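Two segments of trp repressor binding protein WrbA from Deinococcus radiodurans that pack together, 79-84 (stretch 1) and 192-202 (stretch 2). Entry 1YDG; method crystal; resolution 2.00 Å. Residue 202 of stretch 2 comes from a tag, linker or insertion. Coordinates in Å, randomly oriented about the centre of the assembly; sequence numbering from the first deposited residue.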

# COMPACT_ATOMS: atom_id res chain seq x y z
N ALA B 79 -10.96 -21.76 -13.02
CA ALA B 79 -10.06 -22.00 -11.90
C ALA B 79 -10.78 -21.99 -10.56
O ALA B 79 -11.76 -21.30 -10.35
N GLU B 80 -10.27 -22.79 -9.65
CA GLU B 80 -10.66 -22.70 -8.26
C GLU B 80 -9.56 -22.01 -7.48
O GLU B 80 -9.81 -21.43 -6.43
N ALA B 81 -8.34 -22.06 -8.02
CA ALA B 81 -7.19 -21.43 -7.43
C ALA B 81 -6.45 -20.65 -8.49
O ALA B 81 -6.15 -21.17 -9.55
N ILE B 82 -6.15 -19.38 -8.21
CA ILE B 82 -5.48 -18.50 -9.15
C ILE B 82 -4.14 -17.99 -8.64
O ILE B 82 -4.03 -17.53 -7.50
N VAL B 83 -3.13 -18.04 -9.50
CA VAL B 83 -1.88 -17.34 -9.24
C VAL B 83 -1.64 -16.35 -10.36
O VAL B 83 -1.73 -16.73 -11.53
N PHE B 84 -1.30 -15.10 -9.98
CA PHE B 84 -0.86 -14.02 -10.88
C PHE B 84 0.62 -13.71 -10.65
O PHE B 84 1.06 -13.55 -9.50
N ARG B 192 1.02 -25.12 -1.08
CA ARG B 192 0.21 -24.68 0.03
C ARG B 192 -1.15 -24.17 -0.42
O ARG B 192 -2.16 -24.52 0.17
N GLN B 193 -1.16 -23.35 -1.47
CA GLN B 193 -2.42 -22.83 -2.00
C GLN B 193 -3.34 -23.94 -2.50
O GLN B 193 -4.56 -23.89 -2.28
N VAL B 194 -2.77 -24.93 -3.17
CA VAL B 194 -3.55 -26.09 -3.66
C VAL B 194 -4.16 -26.86 -2.48
O VAL B 194 -5.34 -27.17 -2.50
N GLU B 195 -3.35 -27.12 -1.46
CA GLU B 195 -3.84 -27.77 -0.22
C GLU B 195 -4.97 -26.99 0.48
O GLU B 195 -6.00 -27.57 0.85
N LEU B 196 -4.80 -25.68 0.65
CA LEU B 196 -5.89 -24.84 1.18
C LEU B 196 -7.16 -24.90 0.31
O LEU B 196 -8.27 -25.06 0.82
N THR B 197 -6.98 -24.79 -1.00
CA THR B 197 -8.10 -24.78 -1.93
C THR B 197 -8.88 -26.11 -1.89
O THR B 197 -10.11 -26.11 -1.84
N ALA B 198 -8.16 -27.22 -1.91
CA ALA B 198 -8.75 -28.55 -1.79
C ALA B 198 -9.56 -28.68 -0.48
O ALA B 198 -10.66 -29.23 -0.49
N LYS B 199 -9.05 -28.15 0.62
CA LYS B 199 -9.80 -28.19 1.89
C LYS B 199 -11.10 -27.39 1.82
O LYS B 199 -12.17 -27.89 2.22
N LEU B 200 -11.03 -26.17 1.29
CA LEU B 200 -12.21 -25.33 1.11
C LEU B 200 -13.28 -25.97 0.23
O LEU B 200 -14.46 -25.89 0.53
N LEU B 201 -12.85 -26.58 -0.86
CA LEU B 201 -13.77 -27.28 -1.77
C LEU B 201 -14.37 -28.53 -1.11
O LEU B 201 -15.57 -28.79 -1.24
N GLU B 202 -13.55 -29.29 -0.40
CA GLU B 202 -14.06 -30.48 0.28
C GLU B 202 -15.09 -30.05 1.33
O GLU B 202 -16.15 -30.67 1.46

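This is a small, mostly buried strand-against-helix contact, covering 280 Å² in all, in which one face of a helix lies nearly antiparallel to a strand and a single side-chain-to-backbone hydrogen bond joins the two. The axes of strand 81-84 and helix 192-202 run at 153° to each other and approach to 9.3 Å. The helix face is built from Gln193, Thr197 and Leu201, spaced four residues apart, so that all three direct their CA-to-CB bonds toward the other stretch.

The backbones come nearest at Ala81 and Thr197, whose CA atoms are 6.5 Å apart. Such closeness is suited to small side chains: the methyl of Ala81 points toward the helix, and its CB lies 3.5 Å from OG1 of Thr197. Thr197 adopts the m rotamer, and its OG1 donates a hydrogen bond to O of Gln193 one turn back, at 2.6 Å. A threonine hydroxyl can thus be satisfied by its own helix while sitting against a nonpolar neighbour. Its methyl packs in the same place: CG2 of Thr197 is 3.7 Å from O of Glu80, 4.0 Å from CB of Glu80 and 4.0 Å from CB of Ala81.

Gln193 gives the contact its polar anchor. With chi1 and chi2 both t, its chain is extended and carries the amide across to the strand, where NE2 donates to O of Ile82 at 3.0 Å with a nearly straight N-H...O angle of 163°. The same amide also packs against aliphatic groups: NE2 is 3.9 Å from CB of Ala81, and OE1 is 3.5 Å from CG2 of Val83, a t rotamer whose CA-to-CB bond points sideways; beta-branched valine suits a strand. Both amide atoms also take part in hydrogen bonds elsewhere in the structure. The CA-to-CB bond of Ile82 (m at chi1, t at chi2), by contrast, points away, as expected from strand alternation after Ala81, and Ile82 contributes through its carbonyl.

At the other end, the contact opens toward solvent. Glu80, in the loop before the strand, has chi1 m and chi2 t, and its OE1 comes to 3.5 Å from CD1 of Leu201, which is m at chi1 and t at chi2. This is a van der Waals contact. Leucine offers a nonpolar methyl to the glutamate chain, CD1 of Leu201 lying 4.1 Å from CG of Glu80. A partly exposed glutamate suits this border, since its methylenes can lie near the helix while OE1 finds a hydrogen bond elsewhere in the structure.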

# COMPACT_ATOMS: atom_id res chain seq x y z
CB ALA B 79 -8.92 -20.96 -11.89
CB GLU B 80 -10.94 -24.09 -7.74
CG GLU B 80 -12.23 -24.65 -8.28
CD GLU B 80 -12.27 -26.16 -8.35
OE1 GLU B 80 -11.22 -26.80 -8.45
OE2 GLU B 80 -13.38 -26.72 -8.29
CB ALA B 81 -6.29 -22.49 -6.80
CB ILE B 82 -6.35 -17.26 -9.44
CG1 ILE B 82 -7.64 -17.69 -10.15
CG2 ILE B 82 -5.55 -16.22 -10.25
CD1 ILE B 82 -8.83 -16.72 -9.99
CB VAL B 83 -0.64 -18.29 -9.14
CG1 VAL B 83 0.66 -17.52 -9.00
CG2 VAL B 83 -0.80 -19.30 -8.00
CB PHE B 84 -1.64 -12.72 -10.60
CG PHE B 84 -2.96 -12.62 -11.29
CD1 PHE B 84 -3.58 -13.74 -11.85
CD2 PHE B 84 -3.62 -11.41 -11.35
CE1 PHE B 84 -4.83 -13.63 -12.48
CE2 PHE B 84 -4.86 -11.30 -11.98
CZ PHE B 84 -5.46 -12.40 -12.53
CB ARG B 192 0.97 -23.58 0.76
CG ARG B 192 0.16 -22.84 1.75
CD ARG B 192 1.05 -21.80 2.46
NE ARG B 192 0.21 -20.83 3.13
CZ ARG B 192 -0.41 -21.06 4.27
NH1 ARG B 192 -0.28 -22.23 4.89
NH2 ARG B 192 -1.18 -20.12 4.80
CB GLN B 193 -2.17 -21.79 -3.09
CG GLN B 193 -3.45 -21.26 -3.75
CD GLN B 193 -3.22 -20.07 -4.63
OE1 GLN B 193 -2.10 -19.60 -4.76
NE2 GLN B 193 -4.29 -19.56 -5.24
CB VAL B 194 -2.69 -27.03 -4.54
CG1 VAL B 194 -3.37 -28.38 -4.77
CG2 VAL B 194 -2.36 -26.36 -5.86
CB GLU B 195 -2.68 -28.01 0.75
CG GLU B 195 -1.72 -29.10 0.27
CD GLU B 195 -0.41 -29.17 1.06
OE1 GLU B 195 -0.25 -28.44 2.08
OE2 GLU B 195 0.48 -29.97 0.66
CB LEU B 196 -5.43 -23.39 1.36
CG LEU B 196 -4.47 -23.14 2.54
CD1 LEU B 196 -3.83 -21.78 2.43
CD2 LEU B 196 -5.16 -23.29 3.89
CB THR B 197 -7.64 -24.54 -3.38
OG1 THR B 197 -6.79 -23.38 -3.45
CG2 THR B 197 -8.85 -24.33 -4.28
CB ALA B 198 -7.67 -29.60 -1.84
CB LYS B 199 -8.94 -27.69 3.05
CG LYS B 199 -7.88 -28.69 3.51
CD LYS B 199 -7.01 -28.08 4.61
CE LYS B 199 -5.94 -29.05 5.16
NZ LYS B 199 -5.16 -29.69 4.05
CB LEU B 200 -11.83 -23.96 0.53
CG LEU B 200 -11.23 -23.01 1.57
CD1 LEU B 200 -10.21 -22.07 0.92
CD2 LEU B 200 -12.34 -22.23 2.29
CB LEU B 201 -13.07 -27.67 -3.07
CG LEU B 201 -12.49 -26.52 -3.90
CD1 LEU B 201 -11.62 -27.04 -5.03
CD2 LEU B 201 -13.58 -25.60 -4.44
CB GLU B 202 -12.92 -31.31 0.89
CG GLU B 202 -13.11 -32.82 0.76
CD GLU B 202 -14.34 -33.33 1.49
OE1 GLU B 202 -15.07 -34.17 0.91
OE2 GLU B 202 -14.58 -32.88 2.64